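Local coordinates for protein methionine gamma-lyase (PDB 1E5E) that is a pyridoxal-phosphate-dependent enzyme of the Cys/Met metabolism family, assembled from four copies of the chain, at residues F73-T77 with P190-V196; Y210-H214 with T259-M264; Y288-F292 with M305-G309. All coordinates share one frame. Where two conformers were deposited one is given. Numbering follows the deposited sequence.

The three contacts follow one another along the chain without nesting and lie close together, interaction 1 about 14 Å from interaction 2 and about 17 Å from interaction 3, centre to centre; interactions 2 and 3 are also about 17 Å apart. Interactions 1 and 2 involve loops that follow strands 180-184 and 202-206 of the seven-stranded sheet, while interaction 3 borders the five-stranded sheet. The loop 190-196 joins all three: Met191 CG meets Leu260 CG at 3.6 Å, and Ile192 O lies 2.9 Å from Arg306 N, a probable hydrogen bond. Met264 CB touches Met307 CE at 3.7 Å. Together they form a continuous seam where helix 260-279 leads from one sheet to the other.

Interaction 1: F73-T77 with P190-V196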
ATOM      1  N   PHE A  73       0.572   2.095  25.749  1.00 18.66           N
ATOM      2  CA  PHE A  73       1.637   1.594  26.625  1.00 18.00           C
ATOM      3  C   PHE A  73       2.746   2.639  26.758  1.00 18.76           C
ATOM      4  O   PHE A  73       3.181   2.926  27.894  1.00 17.50           O
ATOM      5  CB  PHE A  73       2.185   0.252  26.129  1.00 18.56           C
ATOM      6  CG  PHE A  73       3.221  -0.323  27.047  1.00 18.04           C
ATOM      7  CD1 PHE A  73       4.532   0.088  26.983  1.00 19.19           C
ATOM      8  CD2 PHE A  73       2.842  -1.266  27.980  1.00 19.78           C
ATOM      9  CE1 PHE A  73       5.463  -0.393  27.902  1.00 19.50           C
ATOM     10  CE2 PHE A  73       3.775  -1.805  28.857  1.00 21.21           C
ATOM     11  CZ  PHE A  73       5.090  -1.346  28.817  1.00 19.42           C
ATOM     12  N   LEU A  74       3.211   3.190  25.623  1.00 15.62           N
ATOM     13  CA  LEU A  74       4.287   4.171  25.664  1.00 15.33           C
ATOM     14  C   LEU A  74       3.936   5.450  26.427  1.00 15.64           C
ATOM     15  O   LEU A  74       4.841   6.028  27.036  1.00 13.32           O
ATOM     16  CB  LEU A  74       4.766   4.529  24.242  1.00 14.05           C
ATOM     17  CG  LEU A  74       5.462   3.320  23.538  1.00 18.55           C
ATOM     18  CD1 LEU A  74       5.667   3.621  22.047  1.00 15.57           C
ATOM     19  CD2 LEU A  74       6.816   3.034  24.191  1.00 15.91           C
ATOM     20  N   GLU A  75       2.674   5.882  26.454  1.00 15.30           N
ATOM     21  CA  GLU A  75       2.258   7.059  27.179  1.00 17.19           C
ATOM     22  C   GLU A  75       1.780   6.784  28.603  1.00 18.29           C
ATOM     23  O   GLU A  75       1.346   7.657  29.351  1.00 18.17           O
ATOM     24  CB  GLU A  75       1.157   7.788  26.385  1.00 17.16           C
ATOM     25  CG  GLU A  75       1.764   8.519  25.167  1.00 16.69           C
ATOM     26  CD  GLU A  75       2.479   9.821  25.561  1.00 17.47           C
ATOM     27  OE1 GLU A  75       2.791   9.993  26.763  1.00 16.65           O
ATOM     28  OE2 GLU A  75       2.793  10.668  24.704  1.00 15.73           O
ATOM     29  N   LYS A  76       1.717   5.531  28.986  1.00 19.45           N
ATOM     30  CA  LYS A  76       1.217   5.003  30.227  1.00 20.76           C
ATOM     31  C   LYS A  76      -0.235   5.393  30.444  1.00 20.19           C
ATOM     32  O   LYS A  76      -0.606   5.794  31.555  1.00 20.24           O
ATOM     33  CB  LYS A  76       2.126   5.444  31.390  1.00 24.05           C
ATOM     34  CG  LYS A  76       3.568   4.951  31.297  1.00 25.98           C
ATOM     35  CD  LYS A  76       4.374   5.544  32.476  1.00 32.60           C
ATOM     36  CE  LYS A  76       5.637   4.720  32.686  1.00 35.66           C
ATOM     37  NZ  LYS A  76       6.721   5.491  33.391  1.00 40.23           N
ATOM     38  N   THR A  77      -1.069   5.302  29.417  1.00 18.12           N
ATOM     39  CA  THR A  77      -2.476   5.665  29.548  1.00 18.07           C
ATOM     40  C   THR A  77      -3.309   4.391  29.474  1.00 18.79           C
ATOM     41  O   THR A  77      -2.772   3.419  28.918  1.00 18.08           O
ATOM     42  CB  THR A  77      -2.921   6.650  28.466  1.00 18.15           C
ATOM     43  OG1 THR A  77      -2.674   6.073  27.185  1.00 18.67           O
ATOM     44  CG2 THR A  77      -2.181   7.988  28.620  1.00 20.10           C
ATOM     45  N   PRO A 190       6.265  10.195  23.051  1.00 16.62           N
ATOM     46  CA  PRO A 190       6.223   9.422  24.260  1.00 16.83           C
ATOM     47  C   PRO A 190       7.620   9.013  24.696  1.00 18.06           C
ATOM     48  O   PRO A 190       7.787   8.578  25.845  1.00 16.92           O
ATOM     49  CB  PRO A 190       5.391   8.162  23.940  1.00 15.62           C
ATOM     50  CG  PRO A 190       4.650   8.481  22.683  1.00 16.29           C
ATOM     51  CD  PRO A 190       5.471   9.542  21.964  1.00 16.76           C
ATOM     52  N   MET A 191       8.643   9.206  23.854  1.00 18.21           N
ATOM     53  CA  MET A 191       9.978   8.830  24.262  1.00 17.83           C
ATOM     54  C   MET A 191      10.548   9.921  25.157  1.00 18.17           C
ATOM     55  O   MET A 191      11.508   9.609  25.835  1.00 19.20           O
ATOM     56  CB  MET A 191      10.951   8.730  23.101  1.00 20.88           C
ATOM     57  CG  MET A 191      10.868   7.548  22.187  1.00 23.46           C
ATOM     58  SD  MET A 191      10.868   5.966  23.076  1.00 27.30           S
ATOM     59  CE  MET A 191       9.109   5.695  22.994  1.00 27.57           C
ATOM     60  N   ILE A 192      10.028  11.135  25.086  1.00 16.27           N
ATOM     61  CA  ILE A 192      10.702  12.217  25.809  1.00 18.37           C
ATOM     62  C   ILE A 192       9.863  12.559  27.040  1.00 18.44           C
ATOM     63  O   ILE A 192      10.391  12.812  28.108  1.00 17.99           O
ATOM     64  CB  ILE A 192      10.931  13.422  24.879  1.00 17.36           C
ATOM     65  CG1 ILE A 192      12.114  13.121  23.925  1.00 16.49           C
ATOM     66  CG2 ILE A 192      11.169  14.703  25.666  1.00 16.17           C
ATOM     67  CD1 ILE A 192      12.452  14.216  22.941  1.00 13.79           C
ATOM     68  N   THR A 193       8.562  12.594  26.848  1.00 18.76           N
ATOM     69  CA  THR A 193       7.659  12.931  27.935  1.00 18.73           C
ATOM     70  C   THR A 193       6.412  12.077  27.989  1.00 17.72           C
ATOM     71  O   THR A 193       5.793  11.809  26.964  1.00 15.72           O
ATOM     72  CB  THR A 193       7.186  14.406  27.770  1.00 18.28           C
ATOM     73  OG1 THR A 193       8.319  15.300  27.912  1.00 18.87           O
ATOM     74  CG2 THR A 193       6.241  14.783  28.905  1.00 18.02           C
ATOM     75  N   ASN A 194       5.976  11.745  29.177  1.00 16.40           N
ATOM     76  CA  ASN A 194       4.674  11.110  29.418  1.00 17.22           C
ATOM     77  C   ASN A 194       3.914  12.108  30.289  1.00 18.71           C
ATOM     78  O   ASN A 194       3.984  12.109  31.529  1.00 19.08           O
ATOM     79  CB  ASN A 194       4.819   9.779  30.157  1.00 16.91           C
ATOM     80  CG  ASN A 194       5.453   8.703  29.296  1.00 18.63           C
ATOM     81  OD1 ASN A 194       6.041   7.733  29.799  1.00 20.98           O
ATOM     82  ND2 ASN A 194       5.391   8.800  27.964  1.00 13.69           N
ATOM     83  N   PRO A 195       3.161  13.031  29.702  1.00 18.94           N
ATOM     84  CA  PRO A 195       2.499  14.075  30.449  1.00 17.84           C
ATOM     85  C   PRO A 195       1.595  13.591  31.563  1.00 20.26           C
ATOM     86  O   PRO A 195       1.520  14.337  32.570  1.00 17.90           O
ATOM     87  CB  PRO A 195       1.769  14.922  29.415  1.00 17.92           C
ATOM     88  CG  PRO A 195       2.474  14.582  28.111  1.00 17.73           C
ATOM     89  CD  PRO A 195       2.984  13.187  28.230  1.00 16.87           C
ATOM     90  N   VAL A 196       1.009  12.404  31.543  1.00 19.16           N
ATOM     91  CA  VAL A 196       0.186  11.901  32.624  1.00 20.63           C
ATOM     92  C   VAL A 196       0.992  11.788  33.921  1.00 21.97           C
ATOM     93  O   VAL A 196       0.362  11.840  34.968  1.00 20.05           O
ATOM     94  CB  VAL A 196      -0.489  10.536  32.379  1.00 21.38           C
ATOM     95  CG1 VAL A 196      -1.373  10.617  31.124  1.00 20.72           C
ATOM     96  CG2 VAL A 196       0.555   9.421  32.233  1.00 17.88           C
TER
HETATM   97  O   HOH W   1       8.034   5.889  26.687  1.00 34.70           O
HETATM   98  O   HOH W   2       1.428  10.414  29.235  1.00 16.02           O
HETATM   99  O   HOH W   3       7.205   7.968  32.390  1.00 32.74           O
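Asn194 is the polar hub of this contact. Its ND2 donates to Glu75 OE1 at 3.1 Å and, more weakly, to Leu74 O at 3.0 Å; weak bonds from the same ND2 to Pro190 O and Thr193 O, each 3.2 Å, brace the loop around its own amide. The other carboxylate oxygen of Glu75 is held by His205 and Asn185, so the acid ties the helix to the sheet as well as to the loop. Water 2 extends the network, donating to Glu75 O (2.8 Å) and Glu75 OE1 (2.9 Å) and accepting from Val196 N (3.1 Å). Water 3 links Lys76 NZ (2.7 Å) to Asn194 OD1 (2.9 Å). Lys76, with its positive phi of 59°, closes helix 62-75 in a Schellman motif; the carbonyls of Leu74 and Glu75 face the loop, the first accepting from Asn194, the second from water 2. That loop leaves strand 180-184, one of the parallel strands in the large sheet of this PLP-dependent, aminotransferase-like fold, and the side chain of Pro195 lies about 12 Å from the bound PPJ. Apolar contacts surround the polar centre. Leu74 CB rests on Pro190 CB at 3.7 Å and Leu74 CD2 meets Met191 CE, also at 3.7 Å, because the methionine end curls back although its CA-to-CB bond points away. At the other end Val196 points toward the helix terminus, with CG2 3.5 Å from Glu75 O and CG1 3.7 Å from Thr77 CG2. Beyond these residues, Val203 of strand 202-206 touches both Pro195 and Val196, and helix 8-14 packs on Leu74 and Met191.

Interaction 2: Y210-H214 with T259-M264; sequences YINGH and TLNIRM
A buried arginine bonded to loop carbonyls, flanked by a Met-aromatic contact, joins the loop after strand 202-206 to the first turn of helix 260-279. Residues 210-212 have helical phi/psi without the regular helical bonds, Gly213 turns to 67/7°, and the closest CA atoms are those of Ile211 and Leu260, 6.2 Å apart. Thr259 occupies the N-cap position, and Arg263 N and Met264 N donate to Thr259 O and Leu260 O, both at 2.9 Å. Arg263 (chi1 m, chi2 t, chi3 m) points toward the loop. Its NH1 donates to Tyr210 O at 2.7 Å; NH2 adds weak bonds to Tyr210 O and Ile211 O, each 3.0 Å, while NE is steadied by Thr259 OG1 at 2.9 Å. Gly213 lies over one face of the guanidinium, its CA 3.5 Å from Arg263 NH1; a CB there would clash with that nitrogen, so glycine suits both the close approach and the positive phi. In this PLP-dependent enzyme fold the loop runs near the cofactor site: the Tyr210 side chain is about 9 Å from the bound PPJ. The Tyr210 hydroxyl hydrogen-bonds to Ser310. Met264, m at all three chi angles, brings CE over the face of the Tyr210 ring, 3.9 Å from the centroid, with SD 3.3 Å from Tyr210 CD1. Leu260 CD1 packs 3.6 Å from Tyr210 O. His214 ND1 donates to Asn212 O at 2.8 Å, and His214 CE1 sits 3.9 Å from Thr259 OG1. Asn212 also binds Asp216, and its OD1 accepts from Arg255 of the second subunit, bringing the contact to a subunit interface.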
ATOM      1  N   TYR A 210       6.956  13.033  14.737  1.00 15.86           N
ATOM      2  CA  TYR A 210       7.960  12.081  15.161  1.00 16.76           C
ATOM      3  C   TYR A 210       7.523  10.618  15.229  1.00 15.54           C
ATOM      4  O   TYR A 210       8.288   9.737  14.880  1.00 15.06           O
ATOM      5  CB  TYR A 210       8.473  12.452  16.576  1.00 16.03           C
ATOM      6  CG  TYR A 210       9.317  13.712  16.540  1.00 18.38           C
ATOM      7  CD1 TYR A 210      10.626  13.705  16.108  1.00 17.87           C
ATOM      8  CD2 TYR A 210       8.778  14.929  16.918  1.00 19.41           C
ATOM      9  CE1 TYR A 210      11.372  14.872  16.070  1.00 20.09           C
ATOM     10  CE2 TYR A 210       9.507  16.113  16.890  1.00 21.48           C
ATOM     11  CZ  TYR A 210      10.819  16.075  16.462  1.00 21.36           C
ATOM     12  OH  TYR A 210      11.551  17.254  16.426  1.00 20.69           O
ATOM     13  N   ILE A 211       6.339  10.318  15.742  1.00 15.23           N
ATOM     14  CA  ILE A 211       5.866   8.964  15.964  1.00 13.55           C
ATOM     15  C   ILE A 211       5.932   8.145  14.653  1.00 15.53           C
ATOM     16  O   ILE A 211       6.664   7.150  14.611  1.00 15.22           O
ATOM     17  CB  ILE A 211       4.488   8.938  16.653  1.00 13.54           C
ATOM     18  CG1 ILE A 211       4.592   9.457  18.114  1.00 13.94           C
ATOM     19  CG2 ILE A 211       3.939   7.504  16.661  1.00 11.30           C
ATOM     20  CD1 ILE A 211       3.280   9.765  18.812  1.00 13.82           C
ATOM     21  N   ASN A 212       5.328   8.589  13.578  1.00 12.73           N
ATOM     22  CA  ASN A 212       5.471   7.969  12.274  1.00 14.93           C
ATOM     23  C   ASN A 212       6.904   8.210  11.817  1.00 16.04           C
ATOM     24  O   ASN A 212       7.555   7.254  11.414  1.00 16.10           O
ATOM     25  CB  ASN A 212       4.495   8.523  11.257  1.00 13.89           C
ATOM     26  CG  ASN A 212       4.704   7.823   9.912  1.00 15.91           C
ATOM     27  OD1 ASN A 212       4.571   6.591   9.922  1.00 14.46           O
ATOM     28  ND2 ASN A 212       5.073   8.605   8.901  1.00 13.87           N
ATOM     29  N   GLY A 213       7.362   9.448  11.920  1.00 15.76           N
ATOM     30  CA  GLY A 213       8.712   9.863  11.643  1.00 16.24           C
ATOM     31  C   GLY A 213       9.268   9.812  10.240  1.00 17.34           C
ATOM     32  O   GLY A 213      10.474  10.011  10.040  1.00 15.05           O
ATOM     33  N   HIS A 214       8.428   9.509   9.240  1.00 15.58           N
ATOM     34  CA  HIS A 214       8.935   9.355   7.879  1.00 16.79           C
ATOM     35  C   HIS A 214       8.216  10.238   6.890  1.00 16.83           C
ATOM     36  O   HIS A 214       8.322   9.991   5.689  1.00 16.33           O
ATOM     37  CB  HIS A 214       8.826   7.883   7.395  1.00 15.90           C
ATOM     38  CG  HIS A 214       9.778   6.990   8.137  1.00 14.28           C
ATOM     39  ND1 HIS A 214       9.506   6.683   9.484  1.00 13.73           N
ATOM     40  CD2 HIS A 214      10.966   6.444   7.825  1.00 13.54           C
ATOM     41  CE1 HIS A 214      10.511   5.925   9.939  1.00 13.82           C
ATOM     42  NE2 HIS A 214      11.384   5.708   8.959  1.00 13.47           N
ATOM     43  N   THR A 259      11.262   2.476  15.055  1.00 13.74           N
ATOM     44  CA  THR A 259      12.569   3.133  15.204  1.00 14.00           C
ATOM     45  C   THR A 259      12.454   4.436  16.006  1.00 14.37           C
ATOM     46  O   THR A 259      13.396   5.241  15.994  1.00 14.74           O
ATOM     47  CB  THR A 259      13.180   3.504  13.843  1.00 13.86           C
ATOM     48  OG1 THR A 259      12.192   4.220  13.057  1.00 12.75           O
ATOM     49  CG2 THR A 259      13.672   2.261  13.109  1.00 13.00           C
ATOM     50  N   LEU A 260      11.314   4.695  16.637  1.00 12.51           N
ATOM     51  CA  LEU A 260      11.104   5.952  17.352  1.00 14.01           C
ATOM     52  C   LEU A 260      12.210   6.223  18.382  1.00 15.58           C
ATOM     53  O   LEU A 260      12.723   7.326  18.557  1.00 12.82           O
ATOM     54  CB  LEU A 260       9.726   5.968  18.066  1.00 10.16           C
ATOM     55  CG  LEU A 260       9.413   7.233  18.878  1.00 12.68           C
ATOM     56  CD1 LEU A 260       9.422   8.497  18.020  1.00 10.33           C
ATOM     57  CD2 LEU A 260       8.023   7.173  19.551  1.00  8.00           C
ATOM     58  N   ASN A 261      12.545   5.187  19.172  1.00 16.53           N
ATOM     59  CA  ASN A 261      13.574   5.421  20.183  1.00 18.69           C
ATOM     60  C   ASN A 261      14.925   5.818  19.592  1.00 17.97           C
ATOM     61  O   ASN A 261      15.532   6.763  20.102  1.00 15.20           O
ATOM     62  CB  ASN A 261      13.737   4.169  21.046  1.00 20.30           C
ATOM     63  CG  ASN A 261      14.880   4.304  22.050  1.00 23.81           C
ATOM     64  OD1 ASN A 261      14.745   5.016  23.032  1.00 24.15           O
ATOM     65  ND2 ASN A 261      15.962   3.571  21.804  1.00 24.20           N
ATOM     66  N   ILE A 262      15.399   5.096  18.551  1.00 16.13           N
ATOM     67  CA  ILE A 262      16.714   5.435  18.003  1.00 16.11           C
ATOM     68  C   ILE A 262      16.694   6.714  17.190  1.00 14.45           C
ATOM     69  O   ILE A 262      17.734   7.353  17.113  1.00 16.38           O
ATOM     70  CB  ILE A 262      17.357   4.295  17.171  1.00 14.83           C
ATOM     71  CG1 ILE A 262      16.426   3.878  16.025  1.00 14.67           C
ATOM     72  CG2 ILE A 262      17.667   3.120  18.089  1.00 11.84           C
ATOM     73  CD1 ILE A 262      17.083   2.904  15.053  1.00 16.56           C
ATOM     74  N   ARG A 263      15.594   7.094  16.612  1.00 13.92           N
ATOM     75  CA  ARG A 263      15.443   8.344  15.875  1.00 15.21           C
ATOM     76  C   ARG A 263      15.404   9.550  16.831  1.00 14.94           C
ATOM     77  O   ARG A 263      16.148  10.536  16.671  1.00 15.04           O
ATOM     78  CB  ARG A 263      14.112   8.337  15.076  1.00 12.78           C
ATOM     79  CG  ARG A 263      14.169   7.505  13.814  1.00 13.59           C
ATOM     80  CD  ARG A 263      12.942   7.629  12.921  1.00 14.91           C
ATOM     81  NE  ARG A 263      11.710   7.034  13.439  1.00 13.55           N
ATOM     82  CZ  ARG A 263      10.750   7.709  14.053  1.00 13.94           C
ATOM     83  NH1 ARG A 263      10.870   9.029  14.255  1.00 12.85           N
ATOM     84  NH2 ARG A 263       9.650   7.062  14.432  1.00 12.13           N
ATOM     85  N   MET A 264      14.631   9.454  17.899  1.00 14.71           N
ATOM     86  CA  MET A 264      14.551  10.559  18.862  1.00 17.34           C
ATOM     87  C   MET A 264      15.935  10.837  19.485  1.00 17.37           C
ATOM     88  O   MET A 264      16.284  12.001  19.672  1.00 15.62           O
ATOM     89  CB  MET A 264      13.549  10.367  20.003  1.00 18.25           C
ATOM     90  CG  MET A 264      12.087  10.328  19.585  1.00 19.85           C
ATOM     91  SD  MET A 264      11.612  11.672  18.468  1.00 21.17           S
ATOM     92  CE  MET A 264      11.804  13.140  19.459  1.00 17.67           C
TER

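Interaction 3: Y288-F292 with M305-G309; sequences YYPGF and MRMYG. Unlike the reference sequence in segment 305-309: Tyr308 (reference Ser). With SO4 (sulfate ion), chain D.
The loops 288-292 and 305-309 are joined by one hydrogen bond and packing around Tyr308; the closest CA atoms, those of Gly291 and Tyr308, are 5.2 Å apart. Tyr289 to Phe292 form a type I beta turn, with Phe292 N donating to Tyr289 O at 3.1 Å. Of the polar contacts, Tyr289 (chi1 t, chi2 56°) reaches across to donate from OH to Gly309 O at 2.7 Å; Gly309, at phi/psi 85/177°, has a backbone that itself calls for glycine. Tyr308 OH donates to O4 of a sulfate at 3.0 Å; this ion, probably from the crystallisation liquor, also binds His298 and Lys302. Tyr308 replaces the serine of the reference sequence. Its ring (chi1 m, chi2 115°) receives a CH-pi contact from Gly291 CA, 3.5 Å from the centroid and over the face. Among the apolar contacts, Pro290 CB lies 4.0 Å from Tyr308 CD2 and 4.1 Å from Met305 SD, and Tyr289 CZ is 3.7 Å from Tyr308 CB. The two loops flank helix 298-304 in the connection between antiparallel neighbours 284-288 and 311-316 of the five-stranded sheet, with Tyr289 resting on Ala271 and Met272 of helix 260-279.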
ATOM      1  N   TYR A 288      16.251  29.465  20.715  1.00 22.72           N
ATOM      2  CA  TYR A 288      15.383  28.771  21.670  1.00 22.64           C
ATOM      3  C   TYR A 288      15.594  27.271  21.477  1.00 22.35           C
ATOM      4  O   TYR A 288      15.460  26.784  20.332  1.00 22.25           O
ATOM      5  CB  TYR A 288      13.920  29.082  21.344  1.00 22.91           C
ATOM      6  CG  TYR A 288      13.493  30.490  21.686  1.00 26.39           C
ATOM      7  CD1 TYR A 288      12.739  31.248  20.810  1.00 26.08           C
ATOM      8  CD2 TYR A 288      13.841  31.044  22.924  1.00 27.57           C
ATOM      9  CE1 TYR A 288      12.372  32.543  21.132  1.00 29.27           C
ATOM     10  CE2 TYR A 288      13.458  32.334  23.248  1.00 28.87           C
ATOM     11  CZ  TYR A 288      12.721  33.081  22.353  1.00 29.65           C
ATOM     12  OH  TYR A 288      12.323  34.368  22.654  1.00 28.76           O
ATOM     13  N   TYR A 289      16.074  26.564  22.465  1.00 23.22           N
ATOM     14  CA  TYR A 289      16.314  25.125  22.479  1.00 23.63           C
ATOM     15  C   TYR A 289      16.108  24.716  23.926  1.00 22.53           C
ATOM     16  O   TYR A 289      16.815  25.273  24.749  1.00 22.29           O
ATOM     17  CB  TYR A 289      17.733  24.671  22.044  1.00 23.76           C
ATOM     18  CG  TYR A 289      17.886  23.163  21.976  1.00 23.73           C
ATOM     19  CD1 TYR A 289      17.029  22.407  21.177  1.00 23.56           C
ATOM     20  CD2 TYR A 289      18.835  22.455  22.702  1.00 23.88           C
ATOM     21  CE1 TYR A 289      17.113  21.023  21.124  1.00 22.50           C
ATOM     22  CE2 TYR A 289      18.928  21.072  22.666  1.00 23.34           C
ATOM     23  CZ  TYR A 289      18.064  20.365  21.855  1.00 24.74           C
ATOM     24  OH  TYR A 289      18.138  18.961  21.802  1.00 25.99           O
ATOM     25  N   PRO A 290      15.356  23.666  24.230  1.00 24.41           N
ATOM     26  CA  PRO A 290      15.117  23.312  25.635  1.00 23.10           C
ATOM     27  C   PRO A 290      16.366  22.892  26.356  1.00 24.67           C
ATOM     28  O   PRO A 290      16.467  23.016  27.594  1.00 24.28           O
ATOM     29  CB  PRO A 290      14.061  22.213  25.566  1.00 22.70           C
ATOM     30  CG  PRO A 290      13.336  22.501  24.288  1.00 22.22           C
ATOM     31  CD  PRO A 290      14.418  22.969  23.322  1.00 20.34           C
ATOM     32  N   GLY A 291      17.372  22.373  25.651  1.00 25.71           N
ATOM     33  CA  GLY A 291      18.595  21.912  26.297  1.00 27.78           C
ATOM     34  C   GLY A 291      19.489  23.031  26.821  1.00 30.71           C
ATOM     35  O   GLY A 291      20.340  22.749  27.693  1.00 31.25           O
ATOM     36  N   PHE A 292      19.321  24.256  26.360  1.00 30.75           N
ATOM     37  CA  PHE A 292      20.183  25.329  26.847  1.00 32.81           C
ATOM     38  C   PHE A 292      20.039  25.560  28.338  1.00 36.19           C
ATOM     39  O   PHE A 292      18.948  25.817  28.864  1.00 37.08           O
ATOM     40  CB  PHE A 292      19.901  26.608  26.051  1.00 30.37           C
ATOM     41  CG  PHE A 292      20.443  26.568  24.652  1.00 28.96           C
ATOM     42  CD1 PHE A 292      21.479  25.719  24.297  1.00 29.13           C
ATOM     43  CD2 PHE A 292      19.920  27.408  23.687  1.00 27.96           C
ATOM     44  CE1 PHE A 292      21.968  25.693  22.998  1.00 29.37           C
ATOM     45  CE2 PHE A 292      20.417  27.391  22.388  1.00 27.25           C
ATOM     46  CZ  PHE A 292      21.432  26.555  22.051  1.00 27.15           C
ATOM     47  N   MET A 305      11.342  16.373  30.390  1.00 20.29           N
ATOM     48  CA  MET A 305      11.862  15.779  29.170  1.00 20.28           C
ATOM     49  C   MET A 305      13.062  14.883  29.371  1.00 20.71           C
ATOM     50  O   MET A 305      14.083  15.337  29.899  1.00 20.68           O
ATOM     51  CB  MET A 305      12.233  16.953  28.209  1.00 16.33           C
ATOM     52  CG  MET A 305      11.064  17.909  28.007  1.00 14.61           C
ATOM     53  SD  MET A 305      11.427  19.367  27.023  1.00 15.67           S
ATOM     54  CE  MET A 305      11.737  18.566  25.440  1.00 16.18           C
ATOM     55  N   ARG A 306      13.020  13.633  28.937  1.00 21.91           N
ATOM     56  CA  ARG A 306      14.166  12.753  29.079  1.00 23.47           C
ATOM     57  C   ARG A 306      15.271  13.176  28.113  1.00 24.11           C
ATOM     58  O   ARG A 306      16.411  12.719  28.291  1.00 22.85           O
ATOM     59  CB  ARG A 306      13.823  11.294  28.810  1.00 27.34           C
ATOM     60  CG  ARG A 306      12.566  10.848  29.533  1.00 33.90           C
ATOM     61  CD  ARG A 306      12.384   9.314  29.580  1.00 38.90           C
ATOM     62  NE  ARG A 306      11.240   9.073  30.485  1.00 42.99           N
ATOM     63  CZ  ARG A 306       9.956   9.257  30.188  1.00 45.20           C
ATOM     64  NH1 ARG A 306       9.479   9.636  29.000  1.00 45.14           N
ATOM     65  NH2 ARG A 306       9.067   9.014  31.147  1.00 46.58           N
ATOM     66  N   MET A 307      14.893  13.778  26.967  1.00 21.25           N
ATOM     67  CA  MET A 307      15.850  14.270  25.991  1.00 20.98           C
ATOM     68  C   MET A 307      15.368  15.680  25.649  1.00 20.54           C
ATOM     69  O   MET A 307      14.181  15.914  25.897  1.00 18.32           O
ATOM     70  CB  MET A 307      15.959  13.427  24.704  1.00 21.40           C
ATOM     71  CG  MET A 307      16.636  12.110  25.088  0.50 22.47           C
ATOM     72  SD  MET A 307      16.996  11.035  23.728  0.50 25.24           S
ATOM     73  CE  MET A 307      15.364  10.437  23.276  0.50 21.87           C
ATOM     74  N   TYR A 308      16.193  16.517  25.046  1.00 19.06           N
ATOM     75  CA  TYR A 308      15.719  17.865  24.787  1.00 20.28           C
ATOM     76  C   TYR A 308      15.077  18.044  23.426  1.00 19.25           C
ATOM     77  O   TYR A 308      14.711  19.179  23.095  1.00 18.75           O
ATOM     78  CB  TYR A 308      16.855  18.878  25.050  1.00 22.04           C
ATOM     79  CG  TYR A 308      17.196  18.938  26.536  1.00 24.97           C
ATOM     80  CD1 TYR A 308      18.431  18.532  27.032  1.00 26.13           C
ATOM     81  CD2 TYR A 308      16.261  19.425  27.437  1.00 26.76           C
ATOM     82  CE1 TYR A 308      18.724  18.635  28.386  1.00 27.75           C
ATOM     83  CE2 TYR A 308      16.520  19.520  28.790  1.00 28.54           C
ATOM     84  CZ  TYR A 308      17.776  19.133  29.244  1.00 28.61           C
ATOM     85  OH  TYR A 308      18.020  19.209  30.592  1.00 30.34           O
ATOM     86  N   GLY A 309      14.890  16.962  22.666  1.00 17.49           N
ATOM     87  CA  GLY A 309      14.093  17.094  21.441  1.00 17.59           C
ATOM     88  C   GLY A 309      14.913  17.572  20.245  1.00 16.92           C
ATOM     89  O   GLY A 309      16.096  17.862  20.384  1.00 15.48           O
TER
HETATM   90  S   SO4 D 408      21.401  18.833  31.562  1.00 58.94           S
HETATM   91  O1  SO4 D 408      22.703  18.593  30.852  1.00 59.83           O
HETATM   92  O2  SO4 D 408      20.771  20.106  31.075  1.00 58.73           O
HETATM   93  O3  SO4 D 408      21.694  19.009  33.044  1.00 59.68           O
HETATM   94  O4  SO4 D 408      20.510  17.641  31.379  1.00 58.83           O